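Local coordinates for protein N-alpha-acetyltransferase 35, NatC auxiliary subunit (PDB 6YGA) that serves as the auxiliary subunit of the yeast NatC N-terminal acetyltransferase, which acetylates the N-terminal methionine of L-A virus Gag protein, at residues 67-72 and 277-282; 308-313 and 340-345; 498-503 and 514-519; 545-550 and 642-647. All blocks are in the same frame, centred on the assembly; numbering follows the deposited sequence.

Contact 1 (67-72 and 277-282); sequences IELTAE and IQKHRS
Lys279, near the end of helix 276-280, reaches across to the loop 67-70 and gives its ammonium to a backbone carbonyl: NZ lies 2.9 Å from Ile67 O, in the carbonyl plane, with a C=O...N angle of 157°. The lysine is extended throughout, its CG anti to the backbone N (chi1 175°), and this straight chain carries NZ away from the helix to the loop. Beside this bond, the tight part of the contact, the packing is apolar. Ile67 sends CD1 to the root of Gln278, 3.8 Å from its CB, the two side chains crossing at about a right angle; Thr275 and Pro287 also pack on Ile67. The amide of Gln278 is used elsewhere, OE1 accepting from Arg288 N. Beyond this the packing thins: Leu69 CD1 approaches Lys279 CD at only 4.2 Å, and the exposed Glu68 leaves its OE1 6.1 Å from Lys279 NZ, too far for a salt bridge, though a weak attraction is possible. Past the helix, Arg281 O and Ser282 OG hydrogen-bond Arg51 and Met52 of the N-alpha-acetyltransferase 38 chain. The arrangement is an extended loop held against the last turn of a short helix by a lysine-to-carbonyl tie, beside a subunit interface of the NatC complex.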
# COMPACT_ATOMS: atom_id res chain seq x y z
N ILE B 67 16.40 -21.87 -13.10
CA ILE B 67 15.38 -22.49 -12.26
C ILE B 67 15.48 -24.00 -12.37
O ILE B 67 15.51 -24.56 -13.48
CB ILE B 67 13.98 -21.99 -12.65
CG1 ILE B 67 13.84 -20.49 -12.36
CG2 ILE B 67 12.91 -22.78 -11.91
CD1 ILE B 67 12.55 -19.87 -12.88
N GLU B 68 15.54 -24.67 -11.23
CA GLU B 68 15.62 -26.13 -11.19
C GLU B 68 14.21 -26.71 -11.29
O GLU B 68 13.33 -26.37 -10.49
CB GLU B 68 16.30 -26.59 -9.90
CG GLU B 68 17.62 -25.88 -9.59
CD GLU B 68 18.71 -26.16 -10.63
OE1 GLU B 68 18.70 -27.25 -11.23
OE2 GLU B 68 19.57 -25.28 -10.82
N LEU B 69 14.00 -27.59 -12.27
CA LEU B 69 12.72 -28.24 -12.47
C LEU B 69 12.88 -29.75 -12.38
O LEU B 69 13.91 -30.30 -12.77
CB LEU B 69 12.11 -27.88 -13.83
CG LEU B 69 11.78 -26.42 -14.11
CD1 LEU B 69 11.29 -26.23 -15.54
CD2 LEU B 69 10.75 -25.90 -13.11
N THR B 70 11.84 -30.42 -11.87
CA THR B 70 11.81 -31.87 -11.84
C THR B 70 11.47 -32.42 -13.22
O THR B 70 11.05 -31.69 -14.13
CB THR B 70 10.80 -32.37 -10.81
OG1 THR B 70 9.47 -32.16 -11.30
CG2 THR B 70 10.97 -31.62 -9.49
N ALA B 71 11.66 -33.73 -13.38
CA ALA B 71 11.34 -34.38 -14.65
C ALA B 71 9.86 -34.23 -14.99
O ALA B 71 9.51 -33.97 -16.15
CB ALA B 71 11.73 -35.85 -14.59
N GLU B 72 8.98 -34.37 -13.99
CA GLU B 72 7.55 -34.18 -14.23
C GLU B 72 7.26 -32.75 -14.66
O GLU B 72 6.45 -32.52 -15.56
CB GLU B 72 6.75 -34.54 -12.98
CG GLU B 72 6.76 -36.01 -12.62
CD GLU B 72 8.00 -36.43 -11.84
OE1 GLU B 72 9.11 -35.98 -12.20
OE2 GLU B 72 7.86 -37.19 -10.87
N ILE B 277 6.97 -21.65 -16.64
CA ILE B 277 6.70 -20.50 -17.49
C ILE B 277 7.67 -19.36 -17.21
O ILE B 277 7.99 -18.57 -18.11
CB ILE B 277 5.24 -20.04 -17.31
CG1 ILE B 277 4.87 -19.01 -18.38
CG2 ILE B 277 5.01 -19.47 -15.92
CD1 ILE B 277 3.49 -18.44 -18.22
N GLN B 278 8.17 -19.25 -15.98
CA GLN B 278 9.17 -18.23 -15.69
C GLN B 278 10.48 -18.51 -16.40
O GLN B 278 11.24 -17.58 -16.70
CB GLN B 278 9.41 -18.13 -14.18
CG GLN B 278 8.17 -17.88 -13.35
CD GLN B 278 8.47 -17.72 -11.87
OE1 GLN B 278 9.40 -17.01 -11.48
NE2 GLN B 278 7.69 -18.38 -11.03
N LYS B 279 10.76 -19.78 -16.70
CA LYS B 279 12.07 -20.13 -17.23
C LYS B 279 12.12 -20.04 -18.75
O LYS B 279 13.16 -19.69 -19.31
CB LYS B 279 12.46 -21.53 -16.76
CG LYS B 279 13.76 -22.07 -17.35
CD LYS B 279 14.17 -23.36 -16.65
CE LYS B 279 15.50 -23.87 -17.17
NZ LYS B 279 16.12 -24.88 -16.27
N HIS B 280 11.01 -20.32 -19.43
CA HIS B 280 11.00 -20.42 -20.88
C HIS B 280 10.26 -19.29 -21.58
O HIS B 280 10.67 -18.86 -22.66
CB HIS B 280 10.41 -21.77 -21.30
CG HIS B 280 11.28 -22.94 -20.94
ND1 HIS B 280 11.13 -23.65 -19.77
CD2 HIS B 280 12.31 -23.51 -21.60
CE1 HIS B 280 12.03 -24.61 -19.72
NE2 HIS B 280 12.76 -24.55 -20.82
N ARG B 281 9.17 -18.80 -21.00
CA ARG B 281 8.52 -17.61 -21.55
C ARG B 281 9.36 -16.38 -21.25
O ARG B 281 10.13 -16.35 -20.29
CB ARG B 281 7.10 -17.47 -20.98
CG ARG B 281 6.40 -16.15 -21.29
CD ARG B 281 4.89 -16.28 -21.19
NE ARG B 281 4.30 -16.65 -22.47
CZ ARG B 281 3.78 -15.78 -23.33
NH1 ARG B 281 3.77 -14.49 -23.05
NH2 ARG B 281 3.27 -16.20 -24.48
N SER B 282 9.26 -15.38 -22.13
CA SER B 282 9.97 -14.12 -21.94
C SER B 282 9.67 -13.54 -20.56
O SER B 282 8.51 -13.32 -20.21
CB SER B 282 9.57 -13.12 -23.03
OG SER B 282 10.18 -13.45 -24.26

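Contact 2 (308-313 and 340-345); sequences KTILLV and RILFPL
Ile310 of helix 298-311 leans on the main chain at Leu342 and Phe343 in helix 337-347, on Phe343 CB and on Leu342 CG. From its CB, which points toward the partner helix, the side chain divides. The CG2 branch, anti to the backbone N, settles over the main chain: it lies 3.7 Å from Phe343 CA and 3.9 Å from Phe343 N, and it also comes within 4.3 Å of Leu342 CG. The other branch runs through CG1, beside the backbone N (chi1 -63°), and is folded again at chi2 (-50°), bringing CD1 to 3.7 Å from Phe343 CB. One isoleucine thus straddles the base of the phenylalanine, the two side chains crossing at about a right angle, and CD1 approaches the aromatic ring obliquely. The Phe343 ring meets those of Phe329 and Phe347. His236 and Leu237 of helix 235-238 also pack on Leu342. The nearest alpha carbons, those of Ile310 and Phe343, are 5.7 Å apart, so the backbones come close with no hydrogen bond between them. This is a buried helix-helix contact in the helical, TPR-like region of the subunit, consistent with the close packing of neighbouring helices there.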
# COMPACT_ATOMS: atom_id res chain seq x y z
N LYS B 308 -20.77 -7.42 -2.19
CA LYS B 308 -22.15 -7.15 -1.79
C LYS B 308 -22.25 -5.83 -1.03
O LYS B 308 -23.23 -5.09 -1.18
CB LYS B 308 -22.69 -8.30 -0.94
CG LYS B 308 -23.02 -9.56 -1.73
CD LYS B 308 -23.49 -10.69 -0.83
CE LYS B 308 -24.81 -10.34 -0.16
NZ LYS B 308 -25.30 -11.45 0.71
N THR B 309 -21.24 -5.53 -0.21
CA THR B 309 -21.24 -4.26 0.52
C THR B 309 -21.13 -3.08 -0.44
O THR B 309 -21.72 -2.02 -0.21
CB THR B 309 -20.11 -4.24 1.54
OG1 THR B 309 -20.23 -5.39 2.40
CG2 THR B 309 -20.17 -2.98 2.40
N ILE B 310 -20.38 -3.26 -1.53
CA ILE B 310 -20.20 -2.18 -2.51
C ILE B 310 -21.54 -1.80 -3.13
O ILE B 310 -21.85 -0.61 -3.29
CB ILE B 310 -19.18 -2.60 -3.58
CG1 ILE B 310 -17.81 -2.83 -2.95
CG2 ILE B 310 -19.11 -1.56 -4.70
CD1 ILE B 310 -17.35 -1.71 -2.05
N LEU B 311 -22.35 -2.80 -3.49
CA LEU B 311 -23.61 -2.54 -4.16
C LEU B 311 -24.62 -1.82 -3.27
O LEU B 311 -25.61 -1.29 -3.79
CB LEU B 311 -24.21 -3.86 -4.66
CG LEU B 311 -23.24 -4.75 -5.43
CD1 LEU B 311 -23.87 -6.11 -5.74
CD2 LEU B 311 -22.78 -4.06 -6.71
N LEU B 312 -24.40 -1.79 -1.95
CA LEU B 312 -25.36 -1.16 -1.06
C LEU B 312 -25.43 0.35 -1.27
O LEU B 312 -26.46 0.97 -0.99
CB LEU B 312 -25.01 -1.45 0.40
CG LEU B 312 -25.14 -2.90 0.90
CD1 LEU B 312 -24.64 -3.02 2.33
CD2 LEU B 312 -26.57 -3.38 0.78
N VAL B 313 -24.34 0.96 -1.75
CA VAL B 313 -24.31 2.40 -1.91
C VAL B 313 -25.29 2.87 -2.97
O VAL B 313 -25.65 4.05 -3.00
CB VAL B 313 -22.88 2.88 -2.24
CG1 VAL B 313 -22.54 2.57 -3.69
CG2 VAL B 313 -22.72 4.36 -1.93
N ARG B 340 -12.57 -2.99 -3.65
CA ARG B 340 -12.03 -1.64 -3.51
C ARG B 340 -11.87 -0.96 -4.86
O ARG B 340 -12.03 0.26 -4.97
CB ARG B 340 -10.71 -1.67 -2.74
CG ARG B 340 -10.88 -2.05 -1.28
CD ARG B 340 -9.65 -1.73 -0.45
NE ARG B 340 -8.52 -2.60 -0.75
CZ ARG B 340 -7.44 -2.23 -1.42
NH1 ARG B 340 -7.33 -0.98 -1.86
NH2 ARG B 340 -6.46 -3.09 -1.63
N ILE B 341 -11.53 -1.72 -5.90
CA ILE B 341 -11.54 -1.15 -7.25
C ILE B 341 -12.97 -0.91 -7.70
O ILE B 341 -13.27 0.07 -8.38
CB ILE B 341 -10.80 -2.08 -8.23
CG1 ILE B 341 -9.37 -2.32 -7.76
CG2 ILE B 341 -10.81 -1.49 -9.64
CD1 ILE B 341 -8.60 -3.32 -8.62
N LEU B 342 -13.88 -1.81 -7.32
CA LEU B 342 -15.24 -1.76 -7.84
C LEU B 342 -15.98 -0.52 -7.36
O LEU B 342 -16.73 0.10 -8.14
CB LEU B 342 -16.00 -3.03 -7.42
CG LEU B 342 -17.30 -3.31 -8.17
CD1 LEU B 342 -17.01 -3.49 -9.65
CD2 LEU B 342 -17.97 -4.55 -7.60
N PHE B 343 -15.77 -0.12 -6.11
CA PHE B 343 -16.55 0.98 -5.54
C PHE B 343 -16.41 2.28 -6.31
O PHE B 343 -17.45 2.84 -6.72
CB PHE B 343 -16.19 1.15 -4.06
CG PHE B 343 -16.59 2.47 -3.49
CD1 PHE B 343 -17.92 2.77 -3.25
CD2 PHE B 343 -15.63 3.43 -3.20
CE1 PHE B 343 -18.29 4.00 -2.73
CE2 PHE B 343 -15.99 4.66 -2.69
CZ PHE B 343 -17.32 4.94 -2.45
N PRO B 344 -15.22 2.82 -6.58
CA PRO B 344 -15.17 4.09 -7.34
C PRO B 344 -15.73 3.97 -8.74
O PRO B 344 -16.35 4.92 -9.23
CB PRO B 344 -13.68 4.45 -7.34
CG PRO B 344 -13.12 3.72 -6.17
CD PRO B 344 -13.86 2.42 -6.15
N LEU B 345 -15.55 2.82 -9.41
CA LEU B 345 -16.12 2.65 -10.74
C LEU B 345 -17.63 2.49 -10.69
O LEU B 345 -18.33 2.96 -11.59
CB LEU B 345 -15.47 1.44 -11.43
CG LEU B 345 -13.96 1.56 -11.60
CD1 LEU B 345 -13.38 0.27 -12.17
CD2 LEU B 345 -13.64 2.74 -12.50

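Contact 3 (498-503 and 514-519); sequences HSMNKK and DQLRLK
The axes of segments 498-503 and 514-519, parts of the consecutive helices 465-506 and 511-564, run nearly antiparallel at 151° and approach to 10.0 Å. Leu516 carries the contact, with CG anti to the backbone N, which turns its methyls to the other helix; CD1 meets Met500 and CD2 chiefly Lys503. CD1 lies 3.9 Å from CG of Met500, a selenomethionine here. CD2 lies against the aliphatic part of Lys503, closest to its CD at 3.6 Å but also touching CB, CG and CE; the lysine is extended, and its four methylenes pass the methyl at an oblique angle. The rest of Met500 continues along the interface with chi2 and chi3 both near 180°, which takes its CE as far as Lys519 CB, 4.1 Å away, crossing that lysine at about a right angle. Tyr520 also packs on Met500, adding an aromatic neighbour at this end of the contact. Both lysines carry their ammonium groups to the same edge of the pair, where Lys503 NZ and Lys519 NZ stand 6.3 Å apart without touching. The chemistry is that of an exposed helical hairpin: one buried leucine and one selenomethionine supply the apolar centre, the methylenes of Lys503 and the CB of Lys519 flank it, and no hydrogen bond or salt bridge joins the segments. Any repulsion between the like charges is probably eased by solvent.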
# COMPACT_ATOMS: atom_id res chain seq x y z
N HIS B 498 -40.06 30.72 13.28
CA HIS B 498 -40.97 30.62 14.42
C HIS B 498 -41.54 31.99 14.80
O HIS B 498 -42.71 32.09 15.18
CB HIS B 498 -40.25 30.01 15.62
CG HIS B 498 -40.12 28.52 15.56
ND1 HIS B 498 -39.09 27.83 16.16
CD2 HIS B 498 -40.91 27.58 14.98
CE1 HIS B 498 -39.24 26.54 15.94
NE2 HIS B 498 -40.34 26.36 15.23
N SER B 499 -40.72 33.04 14.70
CA SER B 499 -41.19 34.38 15.05
C SER B 499 -42.29 34.85 14.12
O SER B 499 -43.18 35.61 14.53
CB SER B 499 -40.02 35.36 15.05
OG SER B 499 -39.54 35.56 13.73
N MSE B 500 -42.27 34.41 12.86
CA MSE B 500 -43.32 34.76 11.91
C MSE B 500 -44.66 34.19 12.36
O MSE B 500 -45.69 34.85 12.26
CB MSE B 500 -42.98 34.25 10.51
CG MSE B 500 -41.97 35.09 9.75
SE MSE B 500 -41.64 34.43 7.94
CE MSE B 500 -40.50 35.87 7.29
N ASN B 501 -44.62 32.95 12.87
CA ASN B 501 -45.84 32.33 13.37
C ASN B 501 -46.36 33.05 14.61
O ASN B 501 -47.57 33.21 14.78
CB ASN B 501 -45.60 30.85 13.66
CG ASN B 501 -46.87 30.13 14.05
OD1 ASN B 501 -47.97 30.52 13.66
ND2 ASN B 501 -46.72 29.06 14.84
N LYS B 502 -45.45 33.49 15.49
CA LYS B 502 -45.88 34.28 16.64
C LYS B 502 -46.49 35.60 16.21
O LYS B 502 -47.49 36.05 16.78
CB LYS B 502 -44.69 34.52 17.58
CG LYS B 502 -44.11 33.28 18.24
CD LYS B 502 -43.28 33.66 19.46
CE LYS B 502 -42.45 32.49 19.97
NZ LYS B 502 -41.32 32.17 19.06
N LYS B 503 -45.89 36.25 15.20
CA LYS B 503 -46.40 37.53 14.74
C LYS B 503 -47.74 37.38 14.04
O LYS B 503 -48.59 38.28 14.12
CB LYS B 503 -45.38 38.19 13.81
CG LYS B 503 -45.74 39.59 13.35
CD LYS B 503 -44.73 40.12 12.34
CE LYS B 503 -45.25 41.37 11.65
NZ LYS B 503 -44.44 41.70 10.45
N ASP B 514 -51.77 38.78 4.97
CA ASP B 514 -51.63 37.88 3.83
C ASP B 514 -50.18 37.78 3.38
O ASP B 514 -49.70 36.69 3.04
CB ASP B 514 -52.51 38.36 2.67
CG ASP B 514 -53.99 38.35 3.02
OD1 ASP B 514 -54.34 37.89 4.12
OD2 ASP B 514 -54.80 38.81 2.19
N GLN B 515 -49.46 38.90 3.38
CA GLN B 515 -48.04 38.89 3.02
C GLN B 515 -47.25 38.02 3.99
O GLN B 515 -46.45 37.18 3.57
CB GLN B 515 -47.49 40.32 3.01
CG GLN B 515 -48.44 41.36 2.43
CD GLN B 515 -48.60 41.26 0.93
OE1 GLN B 515 -47.82 40.59 0.26
NE2 GLN B 515 -49.61 41.94 0.40
N LEU B 516 -47.45 38.23 5.29
CA LEU B 516 -46.71 37.47 6.29
C LEU B 516 -47.05 35.99 6.23
O LEU B 516 -46.16 35.14 6.38
CB LEU B 516 -47.00 38.03 7.69
CG LEU B 516 -46.16 37.44 8.82
CD1 LEU B 516 -44.68 37.71 8.58
CD2 LEU B 516 -46.60 38.01 10.16
N ARG B 517 -48.32 35.65 6.02
CA ARG B 517 -48.70 34.25 5.85
C ARG B 517 -48.08 33.67 4.59
O ARG B 517 -47.73 32.48 4.55
CB ARG B 517 -50.22 34.11 5.81
CG ARG B 517 -50.71 32.68 5.85
CD ARG B 517 -52.22 32.59 5.70
NE ARG B 517 -52.92 33.32 6.75
CZ ARG B 517 -53.28 32.78 7.91
NH1 ARG B 517 -53.01 31.51 8.18
NH2 ARG B 517 -53.92 33.52 8.81
N LEU B 518 -47.92 34.48 3.54
CA LEU B 518 -47.30 34.01 2.31
C LEU B 518 -45.81 33.74 2.52
O LEU B 518 -45.29 32.71 2.10
CB LEU B 518 -47.51 35.03 1.19
CG LEU B 518 -47.34 34.53 -0.25
CD1 LEU B 518 -48.43 33.53 -0.60
CD2 LEU B 518 -47.35 35.70 -1.23
N LYS B 519 -45.11 34.68 3.17
CA LYS B 519 -43.70 34.46 3.49
C LYS B 519 -43.52 33.26 4.40
O LYS B 519 -42.60 32.46 4.23
CB LYS B 519 -43.10 35.70 4.15
CG LYS B 519 -43.29 37.00 3.38
CD LYS B 519 -42.98 38.18 4.29
CE LYS B 519 -43.03 39.50 3.53
NZ LYS B 519 -42.74 40.65 4.44

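Contact 4 (545-550 and 642-647); sequences INITKS and SSIDEI. With EDO (1,2-ethanediol), chain Y; EDO (1,2-ethanediol), chain C; EDO (1,2-ethanediol), chain D; EDO (1,2-ethanediol), chain E.
An antiparallel pair of long helices, 511-564 and 619-653, forms this buried contact within the TPR-like region of the subunit; the local axes are 10.4 Å apart at an angle of 155°. Within 545-550, Ile547 alone makes the apolar contact. Its CG1 branch lies beside the backbone N (chi1 -70°) and is extended at chi2, which carries CD1 to the opposing helix's side chains. There CD1 meets two isoleucines one turn apart: it lies 3.7 Å from Ile644 CG1, crossing that side chain at about a right angle, and 3.7 Å from Ile647 CD1, the latter pair meeting tip to tip. Farther back, Ile547 CG1 rests 3.8 Å from Ser643 CB. Leu678 and Tyr675 of helix 668-701 pack on these isoleucines, making a third helix part of the same core. The polar margin begins at Ser643, whose OG hydrogen-bonds O1 of an ethanediol (chain Y) at 3.1 Å; the same O1 lies 3.4 Å from Ile547 CG1, in the groove between the helices. A second ethanediol (chain C) donates from O1 to Ser550 OG, 2.7 Å away, which also hydrogen-bonds Glu636. Both probably come from the crystallisation liquor. An isoleucine meets side chains of a neighbouring helix, with a serine at the margin; the antiparallel pair with a third helix alongside is consistent with an alpha-solenoid, TPR-like fold.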
# COMPACT_ATOMS: atom_id res chain seq x y z
N ILE B 545 -17.27 15.11 17.54
CA ILE B 545 -16.03 15.86 17.69
C ILE B 545 -15.69 16.06 19.16
O ILE B 545 -14.52 16.13 19.53
CB ILE B 545 -16.11 17.21 16.94
CG1 ILE B 545 -14.72 17.83 16.83
CG2 ILE B 545 -17.06 18.17 17.62
CD1 ILE B 545 -13.70 16.93 16.17
N ASN B 546 -16.71 16.14 20.03
CA ASN B 546 -16.44 16.23 21.46
C ASN B 546 -15.88 14.92 22.01
O ASN B 546 -15.09 14.93 22.96
CB ASN B 546 -17.70 16.64 22.22
CG ASN B 546 -17.85 18.15 22.31
OD1 ASN B 546 -17.10 18.82 23.02
ND2 ASN B 546 -18.83 18.69 21.59
N ILE B 547 -16.28 13.79 21.42
CA ILE B 547 -15.68 12.52 21.80
C ILE B 547 -14.21 12.49 21.39
O ILE B 547 -13.34 12.11 22.18
CB ILE B 547 -16.46 11.35 21.17
CG1 ILE B 547 -17.83 11.22 21.83
CG2 ILE B 547 -15.68 10.04 21.31
CD1 ILE B 547 -18.73 10.21 21.16
N THR B 548 -13.92 12.92 20.16
CA THR B 548 -12.53 13.01 19.71
C THR B 548 -11.73 13.95 20.60
O THR B 548 -10.61 13.64 21.01
CB THR B 548 -12.48 13.49 18.26
OG1 THR B 548 -13.05 12.49 17.40
CG2 THR B 548 -11.04 13.75 17.83
N LYS B 549 -12.31 15.12 20.91
CA LYS B 549 -11.62 16.10 21.74
C LYS B 549 -11.31 15.54 23.12
O LYS B 549 -10.19 15.69 23.63
CB LYS B 549 -12.47 17.37 21.85
CG LYS B 549 -11.68 18.65 22.01
CD LYS B 549 -12.60 19.85 22.17
CE LYS B 549 -13.35 19.77 23.49
NZ LYS B 549 -14.26 20.94 23.72
N SER B 550 -12.29 14.86 23.73
CA SER B 550 -12.07 14.30 25.06
C SER B 550 -11.01 13.21 25.04
O SER B 550 -10.17 13.15 25.95
CB SER B 550 -13.39 13.74 25.61
OG SER B 550 -14.33 14.78 25.85
N SER B 642 -20.88 7.52 27.80
CA SER B 642 -22.25 7.99 27.71
C SER B 642 -22.54 8.63 26.35
O SER B 642 -23.60 8.41 25.76
CB SER B 642 -22.55 8.97 28.85
OG SER B 642 -22.27 8.37 30.10
N SER B 643 -21.60 9.43 25.84
CA SER B 643 -21.80 10.04 24.52
C SER B 643 -21.82 9.00 23.42
O SER B 643 -22.66 9.07 22.51
CB SER B 643 -20.71 11.08 24.25
OG SER B 643 -20.85 12.21 25.09
N ILE B 644 -20.90 8.03 23.47
CA ILE B 644 -20.91 6.95 22.49
C ILE B 644 -22.23 6.20 22.54
O ILE B 644 -22.81 5.86 21.50
CB ILE B 644 -19.71 6.00 22.72
CG1 ILE B 644 -18.39 6.73 22.44
CG2 ILE B 644 -19.82 4.76 21.83
CD1 ILE B 644 -17.17 5.85 22.65
N ASP B 645 -22.73 5.93 23.75
CA ASP B 645 -23.99 5.22 23.89
C ASP B 645 -25.14 5.98 23.24
O ASP B 645 -25.96 5.39 22.53
CB ASP B 645 -24.29 4.96 25.37
CG ASP B 645 -23.51 3.78 25.92
OD1 ASP B 645 -22.80 3.13 25.13
OD2 ASP B 645 -23.59 3.52 27.14
N GLU B 646 -25.21 7.30 23.47
CA GLU B 646 -26.25 8.12 22.86
C GLU B 646 -26.18 8.05 21.34
O GLU B 646 -27.21 7.96 20.66
CB GLU B 646 -26.14 9.57 23.34
CG GLU B 646 -26.39 9.78 24.82
CD GLU B 646 -26.33 11.24 25.23
OE1 GLU B 646 -27.05 12.06 24.61
OE2 GLU B 646 -25.57 11.57 26.16
N ILE B 647 -24.97 8.10 20.78
CA ILE B 647 -24.81 8.00 19.34
C ILE B 647 -25.27 6.63 18.85
O ILE B 647 -25.93 6.51 17.81
CB ILE B 647 -23.35 8.29 18.93
CG1 ILE B 647 -23.00 9.74 19.26
CG2 ILE B 647 -23.13 8.00 17.45
CD1 ILE B 647 -21.61 10.16 18.79
C1 EDO Y . -18.15 14.48 25.06
O1 EDO Y . -18.53 13.84 23.83
C2 EDO Y . -17.58 13.45 26.03
O2 EDO Y . -17.41 14.07 27.31
C1 EDO C . -13.12 18.07 26.73
O1 EDO C . -13.74 17.41 25.62
C2 EDO C . -14.06 18.05 27.93
O2 EDO C . -13.43 18.70 29.04
C1 EDO D . -14.78 9.98 17.76
O1 EDO D . -13.42 9.97 17.32
C2 EDO D . -15.66 9.18 16.80
O2 EDO D . -15.33 9.49 15.44
C1 EDO E . -21.50 0.86 28.83
O1 EDO E . -22.42 1.12 27.76
C2 EDO E . -21.56 -0.62 29.20
O2 EDO E . -21.10 -1.42 28.10

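How the contacts relate
Contacts 2 and 4 are buried, contact 1 is partly buried, and contact 3 lies farthest out, about 52 Å from the centre of the chain. Helix 511-564 takes part in both contacts 3 and 4, whose centres are about 38 Å apart: near its start it pairs with its hairpin partner, deeper in with helix 619-653. Both pairings are antiparallel at similar angles, but lysine methylenes flank the outer one, whereas isoleucines dominate the inner, with a serine at its margin. Contact 2 is wholly apolar, between shorter helices. Contact 1, across the centre from contacts 3 and 4, alone relies on a hydrogen bond between its segments and lies beside another subunit.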